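Local coordinates for sensor protein (Haloarcula marismortui ATCC 43049, PDB 3BWL) that probably acts as a histidine-autophosphorylating phosphorelay sensor kinase, of which this chain is a PAS domain that holds an indole carbaldehyde in its pocket, at residues Ile30-Ala35 and Ile39-Gln44; Cys47-Tyr52 and Ser99-Glu104; Ser55-Leu58 and Glu64-Leu67; Val105-Phe110 and Asp116-Ile121. One frame throughout, in Å; residues are numbered along the deposited sequence.

Contact 1 (Ile30-Ala35 and Ile39-Gln44). With I3A (1H-indole-3-carbaldehyde), chain F.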
# COMPACT_ATOMS: atom_id res chain seq x y z
N ILE A 30 -3.00 -6.48 1.11
CA ILE A 30 -1.84 -6.35 1.99
C ILE A 30 -1.96 -7.30 3.19
O ILE A 30 -3.01 -7.38 3.83
CB ILE A 30 -1.76 -4.93 2.54
CG1 ILE A 30 -1.72 -3.91 1.39
CG2 ILE A 30 -0.50 -4.81 3.48
CD1 ILE A 30 -1.70 -2.41 1.88
N ASP A 31 -0.89 -8.03 3.50
CA ASP A 31 -0.86 -8.76 4.75
C ASP A 31 0.52 -8.55 5.35
O ASP A 31 1.50 -8.22 4.63
CB ASP A 31 -1.15 -10.26 4.56
CG ASP A 31 -0.12 -10.97 3.67
OD1 ASP A 31 -0.31 -11.01 2.43
OD2 ASP A 31 0.86 -11.54 4.24
N VAL A 32 0.56 -8.67 6.68
CA VAL A 32 1.79 -8.58 7.47
C VAL A 32 1.99 -9.92 8.16
O VAL A 32 1.05 -10.42 8.81
CB VAL A 32 1.71 -7.42 8.53
CG1 VAL A 32 3.02 -7.34 9.33
CG2 VAL A 32 1.46 -6.09 7.82
N LEU A 33 3.19 -10.49 8.02
CA LEU A 33 3.50 -11.82 8.59
C LEU A 33 4.61 -11.70 9.61
O LEU A 33 5.44 -10.80 9.55
CB LEU A 33 3.99 -12.81 7.50
CG LEU A 33 3.12 -12.99 6.27
CD1 LEU A 33 3.81 -14.05 5.39
CD2 LEU A 33 1.68 -13.41 6.70
N ASP A 34 4.61 -12.60 10.58
CA ASP A 34 5.81 -12.72 11.41
C ASP A 34 6.77 -13.74 10.77
O ASP A 34 6.46 -14.30 9.70
CB ASP A 34 5.47 -13.04 12.87
CG ASP A 34 4.95 -14.45 13.08
OD1 ASP A 34 5.12 -15.31 12.19
OD2 ASP A 34 4.41 -14.70 14.19
N ALA A 35 7.92 -13.97 11.40
CA ALA A 35 8.96 -14.81 10.75
C ALA A 35 8.54 -16.27 10.57
O ALA A 35 9.16 -17.02 9.81
CB ALA A 35 10.30 -14.70 11.51
N ILE A 39 -0.09 -14.71 10.16
CA ILE A 39 -0.69 -13.47 9.66
C ILE A 39 -0.99 -12.57 10.85
O ILE A 39 -1.85 -12.91 11.72
CB ILE A 39 -1.98 -13.73 8.86
CG1 ILE A 39 -1.71 -14.54 7.57
CG2 ILE A 39 -2.62 -12.38 8.47
CD1 ILE A 39 -3.00 -15.17 6.97
N CYS A 40 -0.28 -11.44 10.91
CA CYS A 40 -0.39 -10.52 12.03
C CYS A 40 -1.39 -9.38 11.76
O CYS A 40 -2.05 -8.88 12.68
CB CYS A 40 0.98 -9.91 12.31
SG CYS A 40 2.14 -11.10 12.96
N GLU A 41 -1.49 -8.95 10.50
CA GLU A 41 -2.39 -7.88 10.13
C GLU A 41 -2.72 -8.14 8.66
O GLU A 41 -1.88 -8.67 7.92
CB GLU A 41 -1.71 -6.52 10.23
CG GLU A 41 -2.63 -5.29 10.15
CD GLU A 41 -1.98 -4.04 10.71
OE1 GLU A 41 -0.72 -4.01 10.88
OE2 GLU A 41 -2.72 -3.08 11.00
N VAL A 42 -3.92 -7.70 8.27
CA VAL A 42 -4.40 -7.74 6.88
C VAL A 42 -5.24 -6.50 6.64
O VAL A 42 -5.87 -5.97 7.58
CB VAL A 42 -5.30 -8.98 6.57
CG1 VAL A 42 -4.48 -10.28 6.48
CG2 VAL A 42 -6.44 -9.14 7.60
N ASN A 43 -5.23 -6.00 5.40
CA ASN A 43 -6.13 -4.90 5.06
C ASN A 43 -7.50 -5.43 4.59
O ASN A 43 -7.69 -6.63 4.41
CB ASN A 43 -5.51 -3.90 4.06
CG ASN A 43 -5.45 -4.42 2.60
OD1 ASN A 43 -5.54 -5.64 2.33
ND2 ASN A 43 -5.29 -3.50 1.66
N GLN A 44 -8.45 -4.52 4.46
CA GLN A 44 -9.81 -4.93 4.08
C GLN A 44 -9.80 -5.55 2.68
O GLN A 44 -10.55 -6.50 2.43
CB GLN A 44 -10.82 -3.77 4.17
CG GLN A 44 -12.22 -4.14 3.61
CD GLN A 44 -13.00 -5.09 4.50
OE1 GLN A 44 -13.37 -4.74 5.62
NE2 GLN A 44 -13.30 -6.28 3.98
O I3A F . 2.42 -12.85 2.43
C3' I3A F . 1.75 -13.35 1.54
C3 I3A F . 2.24 -14.60 0.85
C2 I3A F . 1.43 -15.24 -0.13
N I3A F . 2.19 -16.33 -0.48
C8 I3A F . 3.36 -16.39 0.23
C9 I3A F . 3.42 -15.32 1.11
C4 I3A F . 4.54 -15.14 1.95
C5 I3A F . 5.59 -16.10 1.91
C6 I3A F . 5.51 -17.20 1.04
C7 I3A F . 4.39 -17.34 0.19
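I30 and N43 close one end of this strand pair with a reciprocal pair of hydrogen bonds: I30 N gives its hydrogen to N43 OD1 at 2.9 Å, and N43 N returns one to I30 O at 3.0 Å. N43 can be followed outward. Its CB rests near I30 CB, and CG is placed between the backbone N and the carbonyl carbon (chi1 75°), which swings the amide back over I30. OD1 takes the I30 N-H from above the carbonyl plane rather than on a lone pair, and also caps F46 N at the start of helix 44-50; ND2 lies against I30 CG1 and donates to F23 O. With alanine at N43, I30 N and F46 N would probably lose their shared acceptor and the helix its N-cap. The strands form the first hairpin of the PAS sheet, antiparallel and broken by a classic beta bulge: C40 and E41 both face V32. V32 O accepts C40 N at 2.7 Å and, weakly, E41 N, while V32 N donates to E41 O. V32 and E41 run side by side, CB to CB 3.9 Å, and the E41 carboxylate reaches R18 of the second subunit. D31, L33, I39 and V42 share the other face. L33 CD2 meets I39 CG1 at 3.7 Å, and L33 CD1, the other branch, turns to the bound indole-3-carbaldehyde, 3.5 Å from the aldehyde O. D31 OD2 comes within 2.7 Å of that same aldehyde O, while D31 CB rests on V42 CG1.

Contact 2 (Cys47-Tyr52 and Ser99-Glu104)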
# COMPACT_ATOMS: atom_id res chain seq x y z
N CYS A 47 -9.15 -9.32 2.83
CA CYS A 47 -10.34 -10.04 3.32
C CYS A 47 -11.45 -10.09 2.26
O CYS A 47 -12.04 -11.18 1.97
CB CYS A 47 -10.84 -9.36 4.60
SG CYS A 47 -9.67 -9.49 5.93
N ALA A 48 -11.73 -8.93 1.67
CA ALA A 48 -12.76 -8.82 0.65
C ALA A 48 -12.46 -9.68 -0.58
O ALA A 48 -13.33 -10.40 -1.04
CB ALA A 48 -12.94 -7.39 0.23
N GLU A 49 -11.25 -9.58 -1.10
CA GLU A 49 -10.85 -10.33 -2.31
C GLU A 49 -10.96 -11.85 -2.07
O GLU A 49 -11.41 -12.57 -2.95
CB GLU A 49 -9.43 -9.97 -2.74
CG GLU A 49 -9.29 -8.50 -3.33
CD GLU A 49 -9.56 -8.40 -4.83
OE1 GLU A 49 -10.42 -9.15 -5.35
OE2 GLU A 49 -8.88 -7.59 -5.49
N LEU A 50 -10.61 -12.31 -0.88
CA LEU A 50 -10.67 -13.76 -0.57
C LEU A 50 -11.99 -14.24 0.01
O LEU A 50 -12.20 -15.44 0.12
CB LEU A 50 -9.48 -14.16 0.32
CG LEU A 50 -8.12 -13.94 -0.36
CD1 LEU A 50 -7.04 -14.57 0.51
CD2 LEU A 50 -8.07 -14.53 -1.76
N GLY A 51 -12.87 -13.31 0.35
CA GLY A 51 -14.21 -13.61 0.93
C GLY A 51 -14.24 -13.98 2.40
O GLY A 51 -15.18 -14.63 2.88
N TYR A 52 -13.20 -13.61 3.14
CA TYR A 52 -13.13 -13.92 4.58
C TYR A 52 -13.33 -12.69 5.43
O TYR A 52 -13.03 -11.58 4.99
CB TYR A 52 -11.75 -14.48 4.91
CG TYR A 52 -11.55 -15.88 4.44
CD1 TYR A 52 -12.14 -16.93 5.11
CD2 TYR A 52 -10.78 -16.15 3.29
CE1 TYR A 52 -11.98 -18.20 4.71
CE2 TYR A 52 -10.61 -17.45 2.87
CZ TYR A 52 -11.22 -18.46 3.59
OH TYR A 52 -11.11 -19.76 3.23
N SER A 99 -12.86 -20.89 -5.20
CA SER A 99 -12.25 -20.36 -6.43
C SER A 99 -10.79 -19.97 -6.14
O SER A 99 -10.38 -19.85 -4.96
CB SER A 99 -13.06 -19.17 -6.96
OG SER A 99 -13.02 -18.08 -6.04
N THR A 100 -10.01 -19.76 -7.19
CA THR A 100 -8.60 -19.42 -6.94
C THR A 100 -8.24 -18.11 -7.62
O THR A 100 -8.86 -17.71 -8.61
CB THR A 100 -7.64 -20.53 -7.37
OG1 THR A 100 -7.75 -20.75 -8.78
CG2 THR A 100 -7.98 -21.83 -6.59
N MSE A 101 -7.19 -17.49 -7.11
CA MSE A 101 -6.75 -16.21 -7.59
C MSE A 101 -5.24 -16.26 -7.79
O MSE A 101 -4.54 -16.35 -6.82
CB MSE A 101 -7.08 -15.14 -6.55
CG MSE A 101 -6.66 -13.77 -7.04
SE MSE A 101 -6.82 -12.51 -5.53
CE MSE A 101 -8.44 -13.04 -4.99
N SER A 102 -4.75 -16.19 -9.02
CA SER A 102 -3.31 -16.09 -9.25
C SER A 102 -2.83 -14.71 -8.89
O SER A 102 -3.44 -13.72 -9.25
CB SER A 102 -2.95 -16.40 -10.71
OG SER A 102 -3.03 -17.78 -10.93
N VAL A 103 -1.71 -14.64 -8.14
CA VAL A 103 -1.19 -13.35 -7.71
C VAL A 103 0.30 -13.29 -7.90
O VAL A 103 0.99 -14.33 -7.96
CB VAL A 103 -1.49 -13.07 -6.21
CG1 VAL A 103 -3.00 -12.94 -5.99
CG2 VAL A 103 -0.93 -14.22 -5.31
N GLU A 104 0.79 -12.08 -8.05
CA GLU A 104 2.20 -11.83 -7.84
C GLU A 104 2.34 -11.11 -6.51
O GLU A 104 1.77 -10.00 -6.32
CB GLU A 104 2.83 -10.99 -8.94
CG GLU A 104 4.32 -10.73 -8.69
CD GLU A 104 4.95 -9.84 -9.73
OE1 GLU A 104 4.58 -8.64 -9.81
OE2 GLU A 104 5.84 -10.32 -10.46
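M101, a selenomethionine in this crystal, reaches from strand 100-112 to the last turn of helix 44-50 and carries the whole contact on its terminal methyl. M101 CE touches L50 CD2 at 3.6 Å and E49 O at the same 3.6 Å, with E49 CB a little farther at 3.9 Å. The chain leaves the strand with CG opposite the backbone N (chi1 -179°), stays extended through chi2 and bends only at chi3 (-46°), which turns the methyl onto the helix end. L50 meets it at about a right angle, with the CD2 branch doing the touching. This tight patch round the methyl is narrow: the two segments bury just 116 Å² between them, and their nearest CA atoms, those of L50 and M101, stay 8.4 Å apart. The E49 side is more open. Its CB lines the methyl, but the chain bends at chi2 and the partly exposed carboxylate forms a salt bridge with R86 of the second subunit. Just beyond L50 the helix stops in a Schellman motif: Y52 N bonds to C47 O at 2.9 Å and G51 N reaches A48 O, with G51 taking the positive phi of the C-prime position. E49 O, beside the selenomethionine methyl, also receives a weak hydrogen bond from R95 NE. M29 of strand 29-33 packs on E49, L50 and M101 alike, while Y93 of strand 86-94 lies against L50, so the end of helix 44-50 meets strands 29-33, 86-94 and 100-112 of the PAS sheet.

Contact 3 (Ser55-Leu58 and Glu64-Leu67). With I3A (1H-indole-3-carbaldehyde), chain F.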
# COMPACT_ATOMS: atom_id res chain seq x y z
N SER A 55 -11.50 -11.91 11.21
CA SER A 55 -11.43 -12.88 12.31
C SER A 55 -11.11 -14.31 11.85
O SER A 55 -10.64 -15.13 12.66
CB SER A 55 -12.72 -12.86 13.15
OG SER A 55 -13.81 -13.41 12.43
N GLU A 56 -11.36 -14.60 10.56
CA GLU A 56 -11.11 -15.92 9.95
C GLU A 56 -9.68 -16.03 9.37
O GLU A 56 -9.29 -17.07 8.87
CB GLU A 56 -12.11 -16.20 8.80
CG GLU A 56 -13.60 -16.29 9.20
CD GLU A 56 -14.56 -16.53 8.01
OE1 GLU A 56 -14.74 -15.64 7.14
OE2 GLU A 56 -15.18 -17.63 7.97
N VAL A 57 -8.93 -14.93 9.41
CA VAL A 57 -7.62 -14.85 8.78
C VAL A 57 -6.52 -14.57 9.79
O VAL A 57 -5.49 -15.20 9.75
CB VAL A 57 -7.62 -13.72 7.69
CG1 VAL A 57 -6.23 -13.55 7.05
CG2 VAL A 57 -8.63 -14.05 6.59
N LEU A 58 -6.71 -13.58 10.67
CA LEU A 58 -5.69 -13.24 11.66
C LEU A 58 -5.31 -14.45 12.51
O LEU A 58 -6.18 -15.18 13.03
CB LEU A 58 -6.16 -12.08 12.57
CG LEU A 58 -6.29 -10.68 11.95
CD1 LEU A 58 -6.67 -9.62 12.98
CD2 LEU A 58 -5.00 -10.28 11.25
N GLU A 64 -1.97 -21.60 4.61
CA GLU A 64 -3.36 -22.10 4.64
C GLU A 64 -4.17 -21.49 3.50
O GLU A 64 -5.23 -22.04 3.12
CB GLU A 64 -4.06 -21.81 5.98
CG GLU A 64 -3.36 -22.44 7.16
CD GLU A 64 -4.10 -22.20 8.48
OE1 GLU A 64 -5.27 -22.63 8.59
OE2 GLU A 64 -3.50 -21.60 9.40
N PHE A 65 -3.68 -20.37 2.95
CA PHE A 65 -4.39 -19.60 1.92
C PHE A 65 -3.73 -19.69 0.54
O PHE A 65 -4.40 -19.44 -0.42
CB PHE A 65 -4.44 -18.11 2.32
CG PHE A 65 -5.22 -17.88 3.56
CD1 PHE A 65 -6.61 -17.84 3.52
CD2 PHE A 65 -4.57 -17.82 4.80
CE1 PHE A 65 -7.35 -17.68 4.66
CE2 PHE A 65 -5.30 -17.69 5.95
CZ PHE A 65 -6.69 -17.60 5.89
N ASP A 66 -2.42 -19.93 0.48
CA ASP A 66 -1.70 -19.99 -0.79
C ASP A 66 -1.48 -21.44 -1.18
O ASP A 66 -0.74 -22.17 -0.50
CB ASP A 66 -0.34 -19.30 -0.67
CG ASP A 66 0.28 -19.03 -2.02
OD1 ASP A 66 -0.03 -19.80 -2.99
OD2 ASP A 66 1.06 -18.06 -2.14
N LEU A 67 -2.22 -21.89 -2.18
CA LEU A 67 -2.13 -23.25 -2.72
C LEU A 67 -0.80 -23.65 -3.35
O LEU A 67 -0.58 -24.85 -3.63
CB LEU A 67 -3.21 -23.44 -3.78
CG LEU A 67 -4.67 -23.36 -3.31
CD1 LEU A 67 -5.60 -23.28 -4.53
CD2 LEU A 67 -5.09 -24.51 -2.40
O I3A F . 2.42 -12.85 2.43
C3' I3A F . 1.75 -13.35 1.54
C3 I3A F . 2.24 -14.60 0.85
C2 I3A F . 1.43 -15.24 -0.13
N I3A F . 2.19 -16.33 -0.48
C8 I3A F . 3.36 -16.39 0.23
C9 I3A F . 3.42 -15.32 1.11
C4 I3A F . 4.54 -15.14 1.95
C5 I3A F . 5.59 -16.10 1.91
C6 I3A F . 5.51 -17.20 1.04
C7 I3A F . 4.39 -17.34 0.19
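The long connection of the PAS domain between helix 44-50 and helix 71-79 folds back on itself here, and its later part, at D66, belongs to the ligand pocket. F65 points its ring at the earlier part, with the CZ end leading. The carbonyl of E56 stands at the ring edge, in its plane, with E56 O 4.0 Å from F65 CZ. V57 approaches obliquely, its CG2 branch 4.1 Å from that same F65 CZ and its CA equally far. V57 CG2 lies beside its own backbone N, opposite the carbonyl carbon, and thereby faces the ring. The touch is light, burying 97 Å² in all. Around it, I39 of strand 39-42 packs on both V57 and F65, and Y52 adds an edge-to-face ring contact with F65. One residue on, D66 turns to the other side: with CG anti to the backbone N (chi1 -166°), its OD2 accepts the indole N-H of the bound 1H-indole-3-carbaldehyde at 2.7 Å, nearly straight at 164°. D66 OD1 is gripped by two backbone N-H groups, those of M68 and L92. F65 thus brings only van der Waals contact to the earlier part of the connection, whereas the carboxylate of D66, probably held in its rotation by those N-H groups, offers its second oxygen to the ligand's ring nitrogen.

Contact 4 (Val105-Phe110 and Asp116-Ile121). With I3A (1H-indole-3-carbaldehyde), chain F.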
# COMPACT_ATOMS: atom_id res chain seq x y z
N VAL A 105 3.11 -11.74 -5.61
CA VAL A 105 3.35 -11.20 -4.29
C VAL A 105 4.64 -10.41 -4.32
O VAL A 105 5.67 -10.90 -4.84
CB VAL A 105 3.54 -12.34 -3.23
CG1 VAL A 105 3.69 -11.75 -1.87
CG2 VAL A 105 2.35 -13.27 -3.22
N HIS A 106 4.59 -9.17 -3.85
CA HIS A 106 5.84 -8.41 -3.62
C HIS A 106 6.06 -8.40 -2.11
O HIS A 106 5.31 -7.77 -1.37
CB HIS A 106 5.73 -6.96 -4.19
CG HIS A 106 7.05 -6.29 -4.42
ND1 HIS A 106 7.15 -5.05 -5.03
CD2 HIS A 106 8.32 -6.67 -4.12
CE1 HIS A 106 8.43 -4.70 -5.10
NE2 HIS A 106 9.16 -5.68 -4.58
N LEU A 107 7.12 -9.13 -1.66
CA LEU A 107 7.32 -9.35 -0.27
C LEU A 107 8.56 -8.60 0.24
O LEU A 107 9.61 -8.59 -0.42
CB LEU A 107 7.49 -10.85 -0.03
CG LEU A 107 7.67 -11.38 1.39
CD1 LEU A 107 6.39 -11.16 2.17
CD2 LEU A 107 7.92 -12.88 1.35
N LEU A 108 8.42 -8.01 1.43
CA LEU A 108 9.49 -7.23 2.06
C LEU A 108 9.74 -7.74 3.46
O LEU A 108 8.79 -7.95 4.19
CB LEU A 108 9.01 -5.76 2.17
CG LEU A 108 9.87 -4.81 3.03
CD1 LEU A 108 11.32 -4.60 2.46
CD2 LEU A 108 9.19 -3.47 3.24
N ARG A 109 11.01 -7.93 3.86
CA ARG A 109 11.31 -8.18 5.26
C ARG A 109 11.75 -6.83 5.82
O ARG A 109 12.57 -6.15 5.19
CB ARG A 109 12.48 -9.19 5.43
CG ARG A 109 12.81 -9.45 6.92
CD ARG A 109 13.76 -10.65 7.14
NE ARG A 109 13.36 -11.37 8.34
CZ ARG A 109 13.55 -12.67 8.57
NH1 ARG A 109 14.18 -13.45 7.70
NH2 ARG A 109 13.09 -13.20 9.70
N PHE A 110 11.20 -6.43 6.96
CA PHE A 110 11.58 -5.12 7.53
C PHE A 110 11.28 -5.05 9.00
O PHE A 110 10.64 -5.95 9.57
CB PHE A 110 10.92 -3.96 6.77
CG PHE A 110 9.45 -3.71 7.11
CD1 PHE A 110 9.00 -2.42 7.34
CD2 PHE A 110 8.53 -4.75 7.18
CE1 PHE A 110 7.65 -2.17 7.60
CE2 PHE A 110 7.18 -4.51 7.45
CZ PHE A 110 6.76 -3.23 7.65
N ASP A 116 10.38 -8.05 13.92
CA ASP A 116 10.83 -8.65 12.67
C ASP A 116 9.56 -9.03 11.91
O ASP A 116 8.84 -9.94 12.32
CB ASP A 116 11.73 -9.88 12.96
CG ASP A 116 12.24 -10.57 11.68
OD1 ASP A 116 12.45 -9.93 10.61
OD2 ASP A 116 12.45 -11.81 11.76
N ARG A 117 9.26 -8.32 10.83
CA ARG A 117 7.99 -8.58 10.11
C ARG A 117 8.20 -8.68 8.61
O ARG A 117 9.22 -8.24 8.09
CB ARG A 117 6.96 -7.47 10.39
CG ARG A 117 6.46 -7.46 11.86
CD ARG A 117 5.63 -8.71 12.14
NE ARG A 117 5.08 -8.74 13.49
CZ ARG A 117 5.65 -9.38 14.51
NH1 ARG A 117 6.81 -10.02 14.35
NH2 ARG A 117 5.07 -9.38 15.71
N PHE A 118 7.21 -9.24 7.92
CA PHE A 118 7.18 -9.23 6.47
C PHE A 118 5.90 -8.51 6.01
O PHE A 118 4.82 -8.74 6.56
CB PHE A 118 7.13 -10.66 5.90
CG PHE A 118 8.41 -11.42 6.11
CD1 PHE A 118 9.32 -11.52 5.08
CD2 PHE A 118 8.71 -11.99 7.35
CE1 PHE A 118 10.54 -12.20 5.25
CE2 PHE A 118 9.95 -12.70 7.56
CZ PHE A 118 10.84 -12.79 6.50
N LEU A 119 6.03 -7.69 4.99
CA LEU A 119 4.91 -6.96 4.41
C LEU A 119 4.77 -7.47 2.99
O LEU A 119 5.73 -7.42 2.20
CB LEU A 119 5.24 -5.47 4.41
CG LEU A 119 4.25 -4.48 3.80
CD1 LEU A 119 2.81 -4.61 4.34
CD2 LEU A 119 4.82 -3.03 3.97
N ALA A 120 3.57 -7.96 2.67
CA ALA A 120 3.28 -8.59 1.38
C ALA A 120 2.18 -7.83 0.67
O ALA A 120 1.11 -7.64 1.20
CB ALA A 120 2.88 -10.04 1.56
N ILE A 121 2.49 -7.36 -0.52
CA ILE A 121 1.50 -6.73 -1.39
C ILE A 121 1.20 -7.72 -2.54
O ILE A 121 2.08 -8.04 -3.36
CB ILE A 121 2.00 -5.34 -1.94
CG1 ILE A 121 2.64 -4.47 -0.83
CG2 ILE A 121 0.89 -4.63 -2.68
CD1 ILE A 121 1.79 -4.17 0.38
O I3A F . 2.42 -12.85 2.43
C3' I3A F . 1.75 -13.35 1.54
C3 I3A F . 2.24 -14.60 0.85
C2 I3A F . 1.43 -15.24 -0.13
N I3A F . 2.19 -16.33 -0.48
C8 I3A F . 3.36 -16.39 0.23
C9 I3A F . 3.42 -15.32 1.11
C4 I3A F . 4.54 -15.14 1.95
C5 I3A F . 5.59 -16.10 1.91
C6 I3A F . 5.51 -17.20 1.04
C7 I3A F . 4.39 -17.34 0.19
O HOH W 1 13.26 -7.69 10.05
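In the conformer described here, the guanidinium of R109 has F118 CZ over the centre of one face, 3.3 Å above its plane, and the carboxylate of D116 at its edge. Guanidinium and carboxylate planes are 10° apart: R109 NE bonds to D116 OD1 at 2.8 Å and R109 NH2 to D116 OD2 at 2.6 Å, a side-on salt bridge in which each oxygen uses its syn lone pair. R109 NH1 has a further partner in F81 O. R109 CG in turn sits over one face of the F118 ring, offset toward the rim, in a CH-pi contact 4.2 Å from the centroid; guanidinium and ring are inclined by 47°. A bend at chi3 (-142°) turns the arginine end back toward D116. With an asparagine in place of D116, the arginine would probably lose its anionic partner here and be held mainly through F81 O. On the sheet's other face the F110 ring meets L119 CB obliquely through CE2, at 3.7 Å, and has R117 O at its edge. Paired backbone bonds of H106 with I121, L108 with L119 and F110 with R117 knit the antiparallel hairpin. L107 CD1 presses on A120 CB at 3.7 Å, while A120 CB and V105 CG2 line the bound indole-3-carbaldehyde. Strand 29-33 flanks this hairpin beyond 115-124, and strand 86-94 lies beyond 100-112. L78 of helix 71-79 covers L107 and F118, while on the opposite face H106 ND1 bonds to D28 of the second subunit.

Contacts 1 and 4 are joined directly in one sheet: strands 29-33 and 115-124 are neighbours, L33 N lying 2.8 Å from F118 O and D31 O 2.9 Å from A120 N. Together with contact 3 they line part of the pocket of the indole-3-carbaldehyde, D31 and A120 near its aldehyde, V105 and L107 along its rings, and D66 at its nitrogen. I39 ties contact 1 to contact 3, its CD1 3.6 Å from F65 CE2. Contact 2 adjoins contact 3 through Y52 CB and V57 CG2, 3.6 Å apart, and contact 1 through C47 SG on V42 CG2; its L50 side chain and the ligand have their nearest atoms about 9 Å apart. Contacts 1, 2 and 4 also meet the second subunit.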